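Local coordinates for protein putative hydrolase YdeN (Bacillus subtilis, PDB 1UXO) that is a putative alpha/beta hydrolase of the RBBP9 family, probably a serine hydrolase, whose substrate is not established, at residues Q6-S17 against V34-L45. The protein carries 2 engineered substitutions. Residues are numbered along the deposited sequence; the frame is centred on the assembly and turned at random.
Sequences QVYIIHGYRASS and VQADILNMPNPL
H11 reaches across to segment 34-45 just beyond the paired strands, where its NE2 accepts the backbone N-H of M41 at 3.0 Å, the donor standing 33° out of the ring plane. With chi1 at 67° the ring lies where NE2 meets M41 while ND1 turns back to donate to G12 O at 2.7 Å. Histidine suits the place because one flat ring can donate at one nitrogen and accept at the other. With a leucine here, M41 N and G12 O would probably both lose this partner, and the loops one of their cross-links. Nearby, the N40 amide both accepts and donates: OD1 takes the S17 backbone N-H at 2.8 Å, while ND2 makes a weak bond to S17 OG.

Between the strands, V7 N and I9 N give to Q35 O and D37 O, and D37 N and L39 N to V7 O and I9 O, the parallel pattern. Apolar I9 and I38 meet on the face toward helix 22-31, both touching F22; on the other, L39 CD2 meets CD1 of the Y8 ring, whose hydroxyl hydrogen-bonds T62 OG1. There D37 OD2, a carboxylate oxygen able to take several donors, receives Q6 NE2 at 2.7 Å, amide and carboxylate nearly coplanar, and Q35 NE2 from 32° out of plane. Strands 6-10 and 35-39, joined through helix 22-31, form the parallel beta-alpha-beta crossover at one edge of the alpha/beta-hydrolase sheet; the following loop carries Y13 toward the predicted catalytic S73 and H166.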
loop_
_atom_site.group_PDB
_atom_site.type_symbol
_atom_site.label_atom_id
_atom_site.label_comp_id
_atom_site.label_asym_id
_atom_site.label_seq_id
_atom_site.Cartn_x
_atom_site.Cartn_y
_atom_site.Cartn_z
ATOM N N GLN A 6 -6.704 -9.551 -9.836
ATOM C CA GLN A 6 -7.415 -8.441 -9.291
ATOM C C GLN A 6 -6.409 -7.601 -8.537
ATOM O O GLN A 6 -5.633 -8.117 -7.741
ATOM C CB GLN A 6 -8.505 -8.933 -8.310
ATOM C CG GLN A 6 -9.149 -7.812 -7.496
ATOM C CD GLN A 6 -10.057 -6.942 -8.331
ATOM O OE1 GLN A 6 -10.829 -7.470 -9.104
ATOM N NE2 GLN A 6 -9.940 -5.623 -8.209
ATOM N N VAL A 7 -6.428 -6.295 -8.761
ATOM C CA VAL A 7 -5.505 -5.419 -8.054
ATOM C C VAL A 7 -6.384 -4.451 -7.301
ATOM O O VAL A 7 -7.314 -3.877 -7.901
ATOM C CB VAL A 7 -4.662 -4.624 -9.029
ATOM C CG1 VAL A 7 -3.812 -3.624 -8.284
ATOM C CG2 VAL A 7 -3.848 -5.573 -9.874
ATOM N N TYR A 8 -6.138 -4.280 -6.018
ATOM C CA TYR A 8 -6.823 -3.252 -5.228
ATOM C C TYR A 8 -5.838 -2.137 -4.909
ATOM O O TYR A 8 -4.672 -2.410 -4.584
ATOM C CB TYR A 8 -7.414 -3.819 -3.942
ATOM C CG TYR A 8 -8.644 -4.673 -4.125
ATOM C CD1 TYR A 8 -9.829 -4.147 -4.632
ATOM C CD2 TYR A 8 -8.614 -6.026 -3.847
ATOM C CE1 TYR A 8 -10.981 -4.964 -4.755
ATOM C CE2 TYR A 8 -9.713 -6.809 -3.968
ATOM C CZ TYR A 8 -10.879 -6.292 -4.470
ATOM O OH TYR A 8 -11.980 -7.113 -4.595
ATOM N N ILE A 9 -6.296 -0.899 -4.979
ATOM C CA ILE A 9 -5.444 0.262 -4.727
ATOM C C ILE A 9 -6.026 1.031 -3.550
ATOM O O ILE A 9 -7.225 1.395 -3.565
ATOM C CB ILE A 9 -5.348 1.127 -5.976
ATOM C CG1 ILE A 9 -4.758 0.360 -7.134
ATOM C CG2 ILE A 9 -4.523 2.463 -5.721
ATOM C CD1 ILE A 9 -5.113 1.009 -8.496
ATOM N N ILE A 10 -5.196 1.280 -2.538
ATOM C CA ILE A 10 -5.661 1.883 -1.271
ATOM C C ILE A 10 -4.851 3.143 -0.936
ATOM O O ILE A 10 -3.616 3.117 -0.798
ATOM C CB ILE A 10 -5.564 0.859 -0.089
ATOM C CG1 ILE A 10 -6.258 -0.446 -0.409
ATOM C CG2 ILE A 10 -6.128 1.503 1.211
ATOM C CD1 ILE A 10 -5.437 -1.514 -1.035
ATOM N N HIS A 11 -5.570 4.240 -0.746
ATOM C CA HIS A 11 -4.995 5.560 -0.530
ATOM C C HIS A 11 -4.665 5.824 0.934
ATOM O O HIS A 11 -4.868 4.992 1.785
ATOM C CB HIS A 11 -5.976 6.641 -1.037
ATOM C CG HIS A 11 -7.238 6.715 -0.227
ATOM N ND1 HIS A 11 -7.274 7.212 1.057
ATOM C CD2 HIS A 11 -8.507 6.325 -0.521
ATOM C CE1 HIS A 11 -8.519 7.127 1.525
ATOM N NE2 HIS A 11 -9.291 6.613 0.576
ATOM N N GLY A 12 -4.135 7.010 1.206
ATOM C CA GLY A 12 -3.712 7.414 2.544
ATOM C C GLY A 12 -4.600 8.498 3.132
ATOM O O GLY A 12 -5.760 8.706 2.723
ATOM N N TYR A 13 -4.033 9.184 4.117
ATOM C CA TYR A 13 -4.642 10.351 4.787
ATOM C C TYR A 13 -4.977 11.492 3.807
ATOM O O TYR A 13 -4.176 11.861 2.917
ATOM C CB TYR A 13 -3.665 10.812 5.855
ATOM C CG TYR A 13 -4.014 12.096 6.543
ATOM C CD1 TYR A 13 -5.226 12.259 7.181
ATOM C CD2 TYR A 13 -3.094 13.149 6.586
ATOM C CE1 TYR A 13 -5.550 13.488 7.829
ATOM C CE2 TYR A 13 -3.417 14.371 7.235
ATOM C CZ TYR A 13 -4.637 14.502 7.860
ATOM O OH TYR A 13 -4.984 15.706 8.468
ATOM N N ARG A 14 -6.182 12.015 3.944
ATOM C CA ARG A 14 -6.636 13.158 3.207
ATOM C C ARG A 14 -6.578 12.905 1.745
ATOM O O ARG A 14 -6.044 13.747 1.000
ATOM C CB ARG A 14 -5.715 14.365 3.439
ATOM C CG ARG A 14 -6.027 15.200 4.619
ATOM C CD ARG A 14 -5.738 16.671 4.354
ATOM N NE ARG A 14 -4.494 16.842 3.600
ATOM C CZ ARG A 14 -3.801 17.977 3.548
ATOM N NH1 ARG A 14 -4.202 19.078 4.219
ATOM N NH2 ARG A 14 -2.688 18.003 2.836
ATOM N N ALA A 15 -6.995 11.724 1.328
ATOM C CA ALA A 15 -7.031 11.409 -0.068
ATOM C C ALA A 15 -8.276 10.585 -0.343
ATOM O O ALA A 15 -8.880 10.077 0.581
ATOM C CB ALA A 15 -5.781 10.655 -0.474
ATOM N N SER A 16 -8.599 10.437 -1.629
ATOM C CA SER A 16 -9.622 9.521 -2.129
ATOM C C SER A 16 -9.180 8.949 -3.469
ATOM O O SER A 16 -8.081 9.242 -3.981
ATOM C CB SER A 16 -10.982 10.251 -2.328
ATOM O OG SER A 16 -10.961 11.096 -3.492
ATOM N N SER A 17 -10.061 8.152 -4.061
ATOM C CA SER A 17 -9.752 7.383 -5.251
ATOM C C SER A 17 -9.440 8.255 -6.449
ATOM O O SER A 17 -8.886 7.769 -7.435
ATOM C CB SER A 17 -10.928 6.458 -5.558
ATOM O OG SER A 17 -12.077 7.237 -5.872
ATOM N N VAL A 34 -6.075 -6.009 -17.228
ATOM C CA VAL A 34 -6.042 -6.316 -15.790
ATOM C C VAL A 34 -6.999 -5.418 -15.008
ATOM O O VAL A 34 -6.964 -4.168 -15.122
ATOM C CB VAL A 34 -4.631 -6.177 -15.216
ATOM C CG1 VAL A 34 -4.609 -6.428 -13.685
ATOM C CG2 VAL A 34 -3.615 -7.101 -15.965
ATOM N N GLN A 35 -7.845 -6.081 -14.218
ATOM C CA GLN A 35 -8.874 -5.448 -13.441
ATOM C C GLN A 35 -8.231 -4.860 -12.174
ATOM O O GLN A 35 -7.580 -5.561 -11.431
ATOM C CB GLN A 35 -9.970 -6.494 -13.074
ATOM C CG GLN A 35 -11.154 -5.922 -12.271
ATOM C CD GLN A 35 -11.808 -4.780 -12.974
ATOM O OE1 GLN A 35 -11.970 -4.814 -14.208
ATOM N NE2 GLN A 35 -12.133 -3.740 -12.236
ATOM N N ALA A 36 -8.428 -3.567 -11.983
ATOM C CA ALA A 36 -7.967 -2.810 -10.806
ATOM C C ALA A 36 -9.122 -1.975 -10.297
ATOM O O ALA A 36 -9.904 -1.427 -11.074
ATOM C CB ALA A 36 -6.834 -1.929 -11.169
ATOM N N ASP A 37 -9.257 -1.957 -8.984
ATOM C CA ASP A 37 -10.280 -1.184 -8.272
ATOM C C ASP A 37 -9.619 -0.354 -7.178
ATOM O O ASP A 37 -8.875 -0.875 -6.371
ATOM C CB ASP A 37 -11.346 -2.114 -7.721
ATOM C CG ASP A 37 -12.108 -2.809 -8.867
ATOM O OD1 ASP A 37 -13.029 -2.168 -9.442
ATOM O OD2 ASP A 37 -11.777 -3.927 -9.338
ATOM N N ILE A 38 -9.837 0.958 -7.226
ATOM C CA ILE A 38 -9.373 1.858 -6.223
ATOM C C ILE A 38 -10.392 1.914 -5.082
ATOM O O ILE A 38 -11.549 2.281 -5.304
ATOM C CB ILE A 38 -9.142 3.271 -6.791
ATOM C CG1 ILE A 38 -8.304 3.262 -8.107
ATOM C CG2 ILE A 38 -8.491 4.107 -5.695
ATOM C CD1 ILE A 38 -8.494 4.451 -8.965
ATOM N N LEU A 39 -9.953 1.606 -3.877
ATOM C CA LEU A 39 -10.852 1.535 -2.739
ATOM C C LEU A 39 -10.801 2.828 -1.967
ATOM O O LEU A 39 -9.701 3.243 -1.523
ATOM C CB LEU A 39 -10.416 0.417 -1.806
ATOM C CG LEU A 39 -10.459 -0.965 -2.406
ATOM C CD1 LEU A 39 -10.178 -2.001 -1.320
ATOM C CD2 LEU A 39 -11.773 -1.248 -3.074
ATOM N N ASN A 40 -11.948 3.367 -1.626
ATOM C CA ASN A 40 -12.013 4.511 -0.750
ATOM C C ASN A 40 -12.173 4.059 0.684
ATOM O O ASN A 40 -12.914 3.101 0.973
ATOM C CB ASN A 40 -13.170 5.411 -1.131
ATOM C CG ASN A 40 -12.923 6.156 -2.398
ATOM O OD1 ASN A 40 -12.000 6.982 -2.441
ATOM N ND2 ASN A 40 -13.721 5.889 -3.445
HETATM N N MSE A 41 -11.485 4.754 1.586
HETATM C CA MSE A 41 -11.618 4.514 3.017
HETATM C C MSE A 41 -12.529 5.563 3.671
HETATM O O MSE A 41 -12.608 6.703 3.202
HETATM C CB MSE A 41 -10.244 4.531 3.673
HETATM C CG MSE A 41 -9.311 3.477 3.125
HETATM SE SE MSE A 41 -9.745 1.631 3.719
HETATM C CE MSE A 41 -10.364 0.874 1.925
ATOM N N PRO A 42 -13.196 5.211 4.765
ATOM C CA PRO A 42 -14.062 6.188 5.450
ATOM C C PRO A 42 -13.294 7.302 6.150
ATOM O O PRO A 42 -12.246 7.104 6.708
ATOM C CB PRO A 42 -14.856 5.341 6.441
ATOM C CG PRO A 42 -14.134 4.101 6.576
ATOM C CD PRO A 42 -13.232 3.893 5.394
ATOM N N ASN A 43 -13.907 8.476 6.137
ATOM C CA ASN A 43 -13.447 9.629 6.873
ATOM C C ASN A 43 -11.959 9.900 6.668
ATOM O O ASN A 43 -11.204 9.858 7.608
ATOM C CB ASN A 43 -13.783 9.393 8.325
ATOM C CG ASN A 43 -15.305 9.597 8.617
ATOM O OD1 ASN A 43 -15.950 10.452 8.024
ATOM N ND2 ASN A 43 -15.886 8.681 9.398
ATOM N N PRO A 44 -11.523 10.149 5.430
ATOM C CA PRO A 44 -10.094 10.305 5.144
ATOM C C PRO A 44 -9.474 11.527 5.864
ATOM O O PRO A 44 -8.265 11.560 6.075
ATOM C CB PRO A 44 -10.054 10.411 3.612
ATOM C CG PRO A 44 -11.390 10.945 3.250
ATOM C CD PRO A 44 -12.337 10.272 4.215
ATOM N N LEU A 45 -10.288 12.496 6.291
ATOM C CA LEU A 45 -9.728 13.623 7.088
ATOM C C LEU A 45 -9.507 13.345 8.582
ATOM O O LEU A 45 -8.719 14.049 9.233
ATOM C CB LEU A 45 -10.581 14.870 6.941
ATOM C CG LEU A 45 -10.788 15.440 5.541
ATOM C CD1 LEU A 45 -11.738 16.650 5.678
ATOM C CD2 LEU A 45 -9.505 15.866 4.915
HETATM O O HOH W 1 -13.222 -6.295 -9.848
HETATM O O HOH W 2 -11.715 8.297 0.923
#